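Long-range contacts in N5-carboxyaminoimidazole ribonucleotide synthetase (Bacillus anthracis, PDB 3R5H), which probably catalyses the ATP-dependent carboxylation of 5-aminoimidazole ribonucleotide to N5-carboxyaminoimidazole ribonucleotide, a step of purine biosynthesis: residues 257-262 against 274-279; 148-153 against 165-170. All coordinates share one frame; numbering follows the deposited sequence.

Interaction 1 (257-262 against 274-279); sequences TLAVEM and ELAPRP. With MG (magnesium ion), chain E; AIR (5-aminoimidazole ribonucleotide), chain D; ADP (adenosine-5'-diphosphate), chain C.
Residues 257-262 and 274-279 form a buried beta-hairpin contact in the ATP-grasp region, at the edge of the eight-stranded antiparallel sheet, where 270-276 is an outermost strand; Ala259 and Glu261 pair with Ala276 and Glu274. Four backbone bonds fix this register: Ala259 N to Ala276 O spans 2.8 Å, whereas in the Glu261-Glu274 pair the bond from Glu274 N to Glu261 O is long, at 3.3 Å. On one face the branched ends of Val260 and Leu275 lie side by side, CG1 to CD2 at 3.7 Å. The face bearing Ala259, Ala276 and the two glutamates is turned to the ligands. Past the strand, Pro277 centres an inverse gamma turn, after which the guanidinium of Arg278, its NE engaged by Glu84, is layered between Ala276 CB on one face and the 5-aminoimidazole ribonucleotide on the other, its NH2 3.2 Å from ligand C4. Glu261 and Glu274 run alongside each other with carboxylate planes 19° apart, and their OE1 atoms, both acceptors, approach to 2.9 Å. Glu274 CG stands between the backbone N and the carbonyl carbon (chi1 61°) with the chain extended beyond it, which carries OE1 to 2.2 Å from the magnesium ion. The strand pairing sets the glutamates side by side, and the magnesium ion, bound by Glu274 OE1, ADP O1A and a water that also bonds weakly to Glu261 OE2, probably eases their repulsion.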
ATOM      1  N   THR A 257      12.299   7.063 -11.865  1.00 17.22           N
ATOM      2  CA  THR A 257      12.328   7.884 -10.664  1.00 17.23           C
ATOM      3  C   THR A 257      13.689   8.531 -10.463  1.00 17.00           C
ATOM      4  O   THR A 257      14.733   7.879 -10.591  1.00 17.17           O
ATOM      5  CB  THR A 257      12.003   7.013  -9.417  1.00 17.45           C
ATOM      6  OG1 THR A 257      10.788   6.300  -9.646  1.00 19.46           O
ATOM      7  CG2 THR A 257      11.839   7.866  -8.162  1.00 16.85           C
ATOM      8  N   LEU A 258      13.682   9.818 -10.143  1.00 16.40           N
ATOM      9  CA  LEU A 258      14.912  10.517  -9.790  1.00 15.80           C
ATOM     10  C   LEU A 258      14.737  11.227  -8.455  1.00 16.10           C
ATOM     11  O   LEU A 258      13.821  12.057  -8.286  1.00 16.21           O
ATOM     12  CB  LEU A 258      15.292  11.525 -10.863  1.00 15.19           C
ATOM     13  CG  LEU A 258      16.530  12.402 -10.650  1.00 15.09           C
ATOM     14  CD1 LEU A 258      17.824  11.583 -10.680  1.00 13.69           C
ATOM     15  CD2 LEU A 258      16.561  13.517 -11.687  1.00 14.86           C
ATOM     16  N   ALA A 259      15.609  10.893  -7.510  1.00 15.78           N
ATOM     17  CA  ALA A 259      15.683  11.613  -6.252  1.00 15.67           C
ATOM     18  C   ALA A 259      16.760  12.690  -6.347  1.00 15.67           C
ATOM     19  O   ALA A 259      17.899  12.394  -6.717  1.00 16.19           O
ATOM     20  CB  ALA A 259      15.975  10.663  -5.094  1.00 15.48           C
ATOM     21  N   VAL A 260      16.394  13.927  -6.016  1.00 15.23           N
ATOM     22  CA  VAL A 260      17.315  15.064  -6.073  1.00 15.47           C
ATOM     23  C   VAL A 260      17.558  15.611  -4.676  1.00 16.05           C
ATOM     24  O   VAL A 260      16.639  16.151  -4.026  1.00 16.11           O
ATOM     25  CB  VAL A 260      16.783  16.222  -6.948  1.00 15.74           C
ATOM     26  CG1 VAL A 260      17.889  17.317  -7.125  1.00 15.35           C
ATOM     27  CG2 VAL A 260      16.282  15.715  -8.291  1.00 15.12           C
ATOM     28  N   GLU A 261      18.788  15.468  -4.211  1.00 16.03           N
ATOM     29  CA  GLU A 261      19.142  15.932  -2.884  1.00 17.27           C
ATOM     30  C   GLU A 261      19.819  17.283  -2.961  1.00 16.82           C
ATOM     31  O   GLU A 261      20.704  17.498  -3.796  1.00 15.59           O
ATOM     32  CB  GLU A 261      20.040  14.920  -2.188  1.00 17.51           C
ATOM     33  CG  GLU A 261      19.286  13.696  -1.716  1.00 20.83           C
ATOM     34  CD  GLU A 261      20.142  12.847  -0.807  1.00 25.33           C
ATOM     35  OE1 GLU A 261      20.942  12.040  -1.338  1.00 25.79           O
ATOM     36  OE2 GLU A 261      20.023  13.009   0.435  1.00 27.09           O
ATOM     37  N   MET A 262      19.403  18.174  -2.063  1.00 17.29           N
ATOM     38  CA  MET A 262      19.734  19.600  -2.143  1.00 18.35           C
ATOM     39  C   MET A 262      20.131  20.206  -0.789  1.00 18.75           C
ATOM     40  O   MET A 262      19.740  19.687   0.260  1.00 18.69           O
ATOM     41  CB  MET A 262      18.529  20.364  -2.721  1.00 18.14           C
ATOM     42  CG  MET A 262      18.047  19.849  -4.106  1.00 19.87           C
ATOM     43  SD  MET A 262      16.550  20.722  -4.622  1.00 22.99           S
ATOM     44  CE  MET A 262      15.854  19.722  -5.926  1.00 21.56           C
ATOM     45  N   GLU A 274      23.320  15.755  -4.638  1.00 19.21           N
ATOM     46  CA  GLU A 274      23.455  14.480  -5.337  1.00 19.03           C
ATOM     47  C   GLU A 274      22.140  13.939  -5.880  1.00 17.92           C
ATOM     48  O   GLU A 274      21.047  14.369  -5.485  1.00 18.30           O
ATOM     49  CB  GLU A 274      24.213  13.420  -4.488  1.00 19.78           C
ATOM     50  CG  GLU A 274      23.552  13.075  -3.186  1.00 23.49           C
ATOM     51  CD  GLU A 274      24.243  11.956  -2.418  1.00 31.39           C
ATOM     52  OE1 GLU A 274      23.875  11.785  -1.213  1.00 33.21           O
ATOM     53  OE2 GLU A 274      25.124  11.254  -3.000  1.00 31.40           O
ATOM     54  N   LEU A 275      22.273  13.029  -6.839  1.00 16.49           N
ATOM     55  CA  LEU A 275      21.158  12.422  -7.523  1.00 15.98           C
ATOM     56  C   LEU A 275      21.190  10.919  -7.331  1.00 16.24           C
ATOM     57  O   LEU A 275      22.276  10.314  -7.248  1.00 16.42           O
ATOM     58  CB  LEU A 275      21.214  12.748  -9.016  1.00 15.65           C
ATOM     59  CG  LEU A 275      21.408  14.198  -9.440  1.00 15.44           C
ATOM     60  CD1 LEU A 275      21.502  14.320 -10.973  1.00 14.77           C
ATOM     61  CD2 LEU A 275      20.268  15.072  -8.879  1.00 14.64           C
ATOM     62  N   ALA A 276      20.002  10.327  -7.254  1.00 15.81           N
ATOM     63  CA  ALA A 276      19.846   8.878  -7.247  1.00 15.61           C
ATOM     64  C   ALA A 276      18.741   8.522  -8.228  1.00 15.74           C
ATOM     65  O   ALA A 276      17.599   8.963  -8.061  1.00 15.17           O
ATOM     66  CB  ALA A 276      19.514   8.369  -5.827  1.00 15.65           C
ATOM     67  N   PRO A 277      19.078   7.745  -9.274  1.00 15.86           N
ATOM     68  CA  PRO A 277      18.114   7.383 -10.334  1.00 15.66           C
ATOM     69  C   PRO A 277      17.252   6.163  -9.958  1.00 15.81           C
ATOM     70  O   PRO A 277      17.242   5.147 -10.655  1.00 15.32           O
ATOM     71  CB  PRO A 277      19.018   7.087 -11.539  1.00 15.79           C
ATOM     72  CG  PRO A 277      20.319   6.605 -10.937  1.00 16.24           C
ATOM     73  CD  PRO A 277      20.425   7.186  -9.523  1.00 15.98           C
ATOM     74  N   ARG A 278      16.514   6.293  -8.858  1.00 15.80           N
ATOM     75  CA  ARG A 278      15.779   5.195  -8.265  1.00 15.16           C
ATOM     76  C   ARG A 278      14.940   5.743  -7.136  1.00 14.88           C
ATOM     77  O   ARG A 278      15.220   6.835  -6.649  1.00 14.66           O
ATOM     78  CB  ARG A 278      16.765   4.140  -7.688  1.00 15.64           C
ATOM     79  CG  ARG A 278      17.850   4.714  -6.793  1.00 15.11           C
ATOM     80  CD  ARG A 278      18.487   3.670  -5.888  1.00 14.88           C
ATOM     81  NE  ARG A 278      19.562   4.270  -5.089  1.00 16.49           N
ATOM     82  CZ  ARG A 278      19.404   4.848  -3.897  1.00 17.73           C
ATOM     83  NH1 ARG A 278      18.203   4.929  -3.312  1.00 17.48           N
ATOM     84  NH2 ARG A 278      20.458   5.352  -3.276  1.00 17.67           N
ATOM     85  N   PRO A 279      13.924   4.975  -6.693  1.00 15.34           N
ATOM     86  CA  PRO A 279      13.266   5.281  -5.429  1.00 15.38           C
ATOM     87  C   PRO A 279      14.312   5.424  -4.328  1.00 15.76           C
ATOM     88  O   PRO A 279      15.356   4.739  -4.353  1.00 15.99           O
ATOM     89  CB  PRO A 279      12.405   4.047  -5.169  1.00 15.61           C
ATOM     90  CG  PRO A 279      12.119   3.487  -6.511  1.00 15.72           C
ATOM     91  CD  PRO A 279      13.314   3.814  -7.373  1.00 14.91           C
TER
HETATM   92 MG    MG E 402      24.074  12.143   0.905  1.00 39.77          MG
HETATM   93  N1  AIR D 401      19.817   0.674  -1.549  1.00 56.92           N
HETATM   94  C2  AIR D 401      20.274   0.640  -2.818  1.00 57.18           C
HETATM   95  N3  AIR D 401      21.052   1.729  -3.063  1.00 57.73           N
HETATM   96  C4  AIR D 401      21.107   2.492  -1.945  1.00 57.85           C
HETATM   97  C5  AIR D 401      20.327   1.790  -1.051  1.00 57.78           C
HETATM   98  N6  AIR D 401      20.098   2.202   0.224  1.00 58.85           N
HETATM   99  C1' AIR D 401      18.941  -0.311  -0.851  1.00 56.28           C
HETATM  100  C2' AIR D 401      18.590  -1.441  -1.792  1.00 55.61           C
HETATM  101  C3' AIR D 401      19.652  -2.484  -1.460  1.00 55.76           C
HETATM  102  C4' AIR D 401      19.723  -2.357   0.046  1.00 55.46           C
HETATM  103  O4' AIR D 401      19.612  -0.942   0.257  1.00 56.79           O
HETATM  104  O2' AIR D 401      17.269  -1.866  -1.441  1.00 53.06           O
HETATM  105  O3' AIR D 401      19.350  -3.814  -1.899  1.00 55.69           O
HETATM  106  C5' AIR D 401      20.998  -2.932   0.638  1.00 55.58           C
HETATM  107  O5' AIR D 401      20.706  -3.273   1.993  1.00 55.19           O
HETATM  108  P   AIR D 401      21.557  -4.375   2.810  1.00 54.15           P
HETATM  109  O6  AIR D 401      22.978  -3.870   2.700  1.00 54.34           O
HETATM  110  O7  AIR D 401      21.313  -5.677   2.077  1.00 54.55           O
HETATM  111  O8  AIR D 401      20.954  -4.319   4.192  1.00 50.76           O
HETATM  112  PB  ADP C 400      26.941  10.671   1.006  1.00 39.20           P
HETATM  113  O1B ADP C 400      28.041   9.670   1.208  1.00 42.02           O
HETATM  114  O2B ADP C 400      26.202  10.402  -0.270  1.00 41.53           O
HETATM  115  O3B ADP C 400      26.052  10.879   2.204  1.00 42.24           O
HETATM  116  PA  ADP C 400      27.157  13.555   0.824  1.00 36.72           P
HETATM  117  O1A ADP C 400      25.661  13.494   0.995  1.00 38.75           O
HETATM  118  O2A ADP C 400      27.747  14.258  -0.372  1.00 37.35           O
HETATM  119  O3A ADP C 400      27.758  12.053   0.826  1.00 39.17           O
HETATM  120  O5' ADP C 400      27.789  14.255   2.124  1.00 35.26           O
HETATM  121  C5' ADP C 400      27.434  13.792   3.426  1.00 34.24           C
HETATM  122  C4' ADP C 400      27.046  14.970   4.305  1.00 33.79           C
HETATM  123  O4' ADP C 400      28.150  15.878   4.419  1.00 33.60           O
HETATM  124  C3' ADP C 400      25.896  15.774   3.721  1.00 34.02           C
HETATM  125  O3' ADP C 400      24.635  15.319   4.213  1.00 34.55           O
HETATM  126  C2' ADP C 400      26.184  17.180   4.192  1.00 34.73           C
HETATM  127  O2' ADP C 400      25.648  17.341   5.513  1.00 35.83           O
HETATM  128  C1' ADP C 400      27.689  17.233   4.319  1.00 32.58           C
HETATM  129  N9  ADP C 400      28.263  17.875   3.112  1.00 31.79           N
HETATM  130  C8  ADP C 400      28.712  17.246   2.004  1.00 31.16           C
HETATM  131  N7  ADP C 400      29.179  18.127   1.087  1.00 29.89           N
HETATM  132  C5  ADP C 400      29.047  19.350   1.613  1.00 29.07           C
HETATM  133  C6  ADP C 400      29.344  20.733   1.188  1.00 29.06           C
HETATM  134  N6  ADP C 400      29.904  21.008  -0.021  1.00 25.98           N
HETATM  135  N1  ADP C 400      29.024  21.728   2.062  1.00 30.13           N
HETATM  136  C2  ADP C 400      28.464  21.509   3.264  1.00 29.30           C
HETATM  137  N3  ADP C 400      28.176  20.277   3.704  1.00 30.47           N
HETATM  138  C4  ADP C 400      28.436  19.184   2.942  1.00 30.29           C
HETATM  139  O   HOH W   1      14.410   5.402 -11.712  1.00 36.50           O
HETATM  140  O   HOH W   2      20.383  11.603  -3.855  1.00 45.42           O
HETATM  141  O   HOH W   3      22.461  11.190   2.112  1.00 44.98           O

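Interaction 2 (148-153 against 165-170); sequences YPSVLK and VVLRSE. With ADP (adenosine-5'-diphosphate), chain C.
Antiparallel pairing of Ser150 with Leu167 and Leu152 with Val165, both hydrogen-bonded pairs flanking the non-hydrogen-bonded pair Val151-Val166, brings the strand axes to 4.7 Å at 157°. This beta hairpin forms one edge of the four-stranded antiparallel sheet of the ATP-grasp domain, in which 164-167 is an outermost strand and 150-154 also pairs with 185-189. Of the four backbone bonds, Leu167 N to Ser150 O is the shortest at 2.8 Å. Leu167 lies against both Ser150 and Leu152 on the face the three share: CD1 lies 3.9 Å from Leu152 CB, and CB is near Ser150 OG, a buried hydroxyl without a polar partner in the model. The same face is backed by helices 136-146 and 173-182, where Leu152 meets Leu139 and Ala176.

Beyond the strands, Tyr148 continues the contact along the backbone leaving Leu167. Its ring has Leu167 O at one edge, 3.2 Å from CD1, while the Ser169-Glu170 peptide passes over one face and the hydroxyl reaches to 3.4 Å from Glu170 CA. CG stands opposite the carbonyl carbon (chi1 -60°), which lays the ring along this segment; the peptide bond into Pro149 is cis. On the other face of the sheet, Val151 rests against a face of the adenine of ADP, CG2 3.9 Å from C6. Lys153, its chain extended beyond CG and its amine also salt-bridged to Glu188, uses NZ to bond both ADP N7 at 3.0 Å and ADP O2A at 2.7 Å.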
ATOM      1  N   TYR A 148      39.484  27.598   2.653  1.00 42.94           N
ATOM      2  CA  TYR A 148      38.786  26.891   3.711  1.00 41.95           C
ATOM      3  C   TYR A 148      37.505  27.647   4.102  1.00 40.82           C
ATOM      4  O   TYR A 148      37.472  28.884   4.041  1.00 41.06           O
ATOM      5  CB  TYR A 148      39.703  26.728   4.919  1.00 42.48           C
ATOM      6  CG  TYR A 148      40.977  25.952   4.639  1.00 43.32           C
ATOM      7  CD1 TYR A 148      41.004  24.562   4.738  1.00 43.36           C
ATOM      8  CD2 TYR A 148      42.159  26.616   4.290  1.00 44.11           C
ATOM      9  CE1 TYR A 148      42.174  23.848   4.488  1.00 44.81           C
ATOM     10  CE2 TYR A 148      43.337  25.914   4.037  1.00 44.54           C
ATOM     11  CZ  TYR A 148      43.338  24.533   4.142  1.00 44.91           C
ATOM     12  OH  TYR A 148      44.498  23.835   3.905  1.00 45.18           O
ATOM     13  N   PRO A 149      36.438  26.912   4.476  1.00 39.25           N
ATOM     14  CA  PRO A 149      36.366  25.454   4.565  1.00 38.16           C
ATOM     15  C   PRO A 149      35.922  24.753   3.254  1.00 36.82           C
ATOM     16  O   PRO A 149      35.291  25.369   2.386  1.00 36.51           O
ATOM     17  CB  PRO A 149      35.345  25.234   5.683  1.00 38.18           C
ATOM     18  CG  PRO A 149      34.425  26.447   5.594  1.00 38.76           C
ATOM     19  CD  PRO A 149      35.146  27.536   4.821  1.00 39.37           C
ATOM     20  N   SER A 150      36.273  23.474   3.125  1.00 35.33           N
ATOM     21  CA  SER A 150      36.011  22.703   1.908  1.00 33.90           C
ATOM     22  C   SER A 150      35.885  21.250   2.294  1.00 32.62           C
ATOM     23  O   SER A 150      36.241  20.876   3.407  1.00 32.73           O
ATOM     24  CB  SER A 150      37.136  22.898   0.886  1.00 34.15           C
ATOM     25  OG  SER A 150      38.388  22.510   1.442  1.00 35.10           O
ATOM     26  N   VAL A 151      35.368  20.434   1.379  1.00 31.43           N
ATOM     27  CA  VAL A 151      35.142  19.007   1.617  1.00 29.84           C
ATOM     28  C   VAL A 151      35.676  18.161   0.465  1.00 29.18           C
ATOM     29  O   VAL A 151      35.283  18.335  -0.696  1.00 28.78           O
ATOM     30  CB  VAL A 151      33.643  18.666   1.703  1.00 29.77           C
ATOM     31  CG1 VAL A 151      33.452  17.322   2.370  1.00 28.20           C
ATOM     32  CG2 VAL A 151      32.886  19.744   2.420  1.00 30.48           C
ATOM     33  N   LEU A 152      36.525  17.202   0.812  1.00 28.28           N
ATOM     34  CA  LEU A 152      37.082  16.259  -0.136  1.00 26.91           C
ATOM     35  C   LEU A 152      36.361  14.928   0.014  1.00 26.49           C
ATOM     36  O   LEU A 152      36.333  14.349   1.089  1.00 25.65           O
ATOM     37  CB  LEU A 152      38.578  16.079   0.145  1.00 26.81           C
ATOM     38  CG  LEU A 152      39.361  15.218  -0.849  1.00 25.85           C
ATOM     39  CD1 LEU A 152      39.556  15.983  -2.158  1.00 20.51           C
ATOM     40  CD2 LEU A 152      40.698  14.783  -0.211  1.00 24.15           C
ATOM     41  N   LYS A 153      35.768  14.463  -1.077  1.00 26.33           N
ATOM     42  CA  LYS A 153      35.026  13.209  -1.090  1.00 26.88           C
ATOM     43  C   LYS A 153      35.544  12.346  -2.232  1.00 27.31           C
ATOM     44  O   LYS A 153      36.052  12.874  -3.216  1.00 27.77           O
ATOM     45  CB  LYS A 153      33.531  13.451  -1.359  1.00 26.42           C
ATOM     46  CG  LYS A 153      32.862  14.565  -0.611  1.00 25.56           C
ATOM     47  CD  LYS A 153      31.456  14.726  -1.171  1.00 25.18           C
ATOM     48  CE  LYS A 153      30.722  15.844  -0.488  1.00 25.17           C
ATOM     49  NZ  LYS A 153      29.477  16.206  -1.215  1.00 24.36           N
ATOM     50  N   VAL A 165      36.540  13.860   3.971  1.00 45.89           N
ATOM     51  CA  VAL A 165      37.361  14.630   4.890  1.00 45.15           C
ATOM     52  C   VAL A 165      36.952  16.088   4.808  1.00 45.24           C
ATOM     53  O   VAL A 165      37.004  16.692   3.738  1.00 45.10           O
ATOM     54  CB  VAL A 165      38.875  14.488   4.569  1.00 45.12           C
ATOM     55  CG1 VAL A 165      39.707  15.472   5.384  1.00 44.18           C
ATOM     56  CG2 VAL A 165      39.347  13.057   4.804  1.00 43.94           C
ATOM     57  N   VAL A 166      36.527  16.647   5.936  1.00 45.49           N
ATOM     58  CA  VAL A 166      36.161  18.058   5.997  1.00 45.92           C
ATOM     59  C   VAL A 166      37.406  18.859   6.359  1.00 46.67           C
ATOM     60  O   VAL A 166      38.067  18.569   7.354  1.00 46.82           O
ATOM     61  CB  VAL A 166      35.009  18.336   7.004  1.00 45.82           C
ATOM     62  CG1 VAL A 166      34.611  19.811   6.968  1.00 45.95           C
ATOM     63  CG2 VAL A 166      33.793  17.452   6.720  1.00 44.71           C
ATOM     64  N   LEU A 167      37.719  19.856   5.534  1.00 47.45           N
ATOM     65  CA  LEU A 167      38.944  20.633   5.665  1.00 48.35           C
ATOM     66  C   LEU A 167      38.660  22.017   6.221  1.00 49.17           C
ATOM     67  O   LEU A 167      38.294  22.930   5.478  1.00 49.13           O
ATOM     68  CB  LEU A 167      39.667  20.749   4.316  1.00 48.12           C
ATOM     69  CG  LEU A 167      40.427  19.521   3.809  1.00 48.23           C
ATOM     70  CD1 LEU A 167      39.552  18.674   2.902  1.00 47.91           C
ATOM     71  CD2 LEU A 167      41.667  19.956   3.064  1.00 48.40           C
ATOM     72  N   ARG A 168      38.838  22.168   7.529  1.00 50.18           N
ATOM     73  CA  ARG A 168      38.555  23.437   8.188  1.00 51.18           C
ATOM     74  C   ARG A 168      39.789  24.333   8.258  1.00 51.73           C
ATOM     75  O   ARG A 168      39.682  25.555   8.150  1.00 51.88           O
ATOM     76  CB  ARG A 168      37.921  23.200   9.560  1.00 51.33           C
ATOM     77  CG  ARG A 168      36.402  23.044   9.481  1.00 52.10           C
ATOM     78  CD  ARG A 168      35.796  22.462  10.751  1.00 53.55           C
ATOM     79  NE  ARG A 168      35.543  21.020  10.652  1.00 54.89           N
ATOM     80  CZ  ARG A 168      34.348  20.463  10.454  1.00 54.82           C
ATOM     81  NH1 ARG A 168      33.258  21.215  10.320  1.00 54.43           N
ATOM     82  NH2 ARG A 168      34.241  19.139  10.387  1.00 54.77           N
ATOM     83  N   SER A 169      40.956  23.709   8.406  1.00 52.22           N
ATOM     84  CA  SER A 169      42.231  24.426   8.494  1.00 52.69           C
ATOM     85  C   SER A 169      43.360  23.680   7.776  1.00 53.13           C
ATOM     86  O   SER A 169      43.224  22.499   7.443  1.00 52.98           O
ATOM     87  CB  SER A 169      42.615  24.632   9.966  1.00 52.44           C
ATOM     88  OG  SER A 169      42.657  23.387  10.650  1.00 51.97           O
ATOM     89  N   GLU A 170      44.474  24.382   7.559  1.00 53.64           N
ATOM     90  CA  GLU A 170      45.719  23.786   7.073  1.00 54.05           C
ATOM     91  C   GLU A 170      46.083  22.530   7.881  1.00 53.70           C
ATOM     92  O   GLU A 170      46.749  21.625   7.373  1.00 53.67           O
ATOM     93  CB  GLU A 170      46.845  24.827   7.136  1.00 54.63           C
ATOM     94  CG  GLU A 170      47.982  24.623   6.132  1.00 56.51           C
ATOM     95  CD  GLU A 170      48.937  23.496   6.518  1.00 58.90           C
ATOM     96  OE1 GLU A 170      49.392  23.459   7.690  1.00 60.04           O
ATOM     97  OE2 GLU A 170      49.228  22.643   5.644  1.00 59.03           O
TER
HETATM   98  PB  ADP C 400      26.941  10.671   1.006  1.00 39.20           P
HETATM   99  O1B ADP C 400      28.041   9.670   1.208  1.00 42.02           O
HETATM  100  O2B ADP C 400      26.202  10.402  -0.270  1.00 41.53           O
HETATM  101  O3B ADP C 400      26.052  10.879   2.204  1.00 42.24           O
HETATM  102  PA  ADP C 400      27.157  13.555   0.824  1.00 36.72           P
HETATM  103  O1A ADP C 400      25.661  13.494   0.995  1.00 38.75           O
HETATM  104  O2A ADP C 400      27.747  14.258  -0.372  1.00 37.35           O
HETATM  105  O3A ADP C 400      27.758  12.053   0.826  1.00 39.17           O
HETATM  106  O5' ADP C 400      27.789  14.255   2.124  1.00 35.26           O
HETATM  107  C5' ADP C 400      27.434  13.792   3.426  1.00 34.24           C
HETATM  108  C4' ADP C 400      27.046  14.970   4.305  1.00 33.79           C
HETATM  109  O4' ADP C 400      28.150  15.878   4.419  1.00 33.60           O
HETATM  110  C3' ADP C 400      25.896  15.774   3.721  1.00 34.02           C
HETATM  111  O3' ADP C 400      24.635  15.319   4.213  1.00 34.55           O
HETATM  112  C2' ADP C 400      26.184  17.180   4.192  1.00 34.73           C
HETATM  113  O2' ADP C 400      25.648  17.341   5.513  1.00 35.83           O
HETATM  114  C1' ADP C 400      27.689  17.233   4.319  1.00 32.58           C
HETATM  115  N9  ADP C 400      28.263  17.875   3.112  1.00 31.79           N
HETATM  116  C8  ADP C 400      28.712  17.246   2.004  1.00 31.16           C
HETATM  117  N7  ADP C 400      29.179  18.127   1.087  1.00 29.89           N
HETATM  118  C5  ADP C 400      29.047  19.350   1.613  1.00 29.07           C
HETATM  119  C6  ADP C 400      29.344  20.733   1.188  1.00 29.06           C
HETATM  120  N6  ADP C 400      29.904  21.008  -0.021  1.00 25.98           N
HETATM  121  N1  ADP C 400      29.024  21.728   2.062  1.00 30.13           N
HETATM  122  C2  ADP C 400      28.464  21.509   3.264  1.00 29.30           C
HETATM  123  N3  ADP C 400      28.176  20.277   3.704  1.00 30.47           N
HETATM  124  C4  ADP C 400      28.436  19.184   2.942  1.00 30.29           C

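In the fold
Both interactions are antiparallel beta hairpins of the ATP-grasp domain and bury equal areas, 486 Å², yet they belong to different sheets, with centres about 25 Å apart and nearest atoms about 7 Å apart. Interaction 1 is near the centre of the chain and almost wholly buried; interaction 2 is peripheral, and its far end, at Tyr148 and Glu170, is partly open to solvent. ADP is touched by both: 148-153 supplies an aliphatic surface and a lysine for the base and alpha phosphate, whereas 274-279 supplies a carboxylate for the magnesium ion. The nucleotide is therefore held between two sheets, the arrangement characteristic of the ATP-grasp fold.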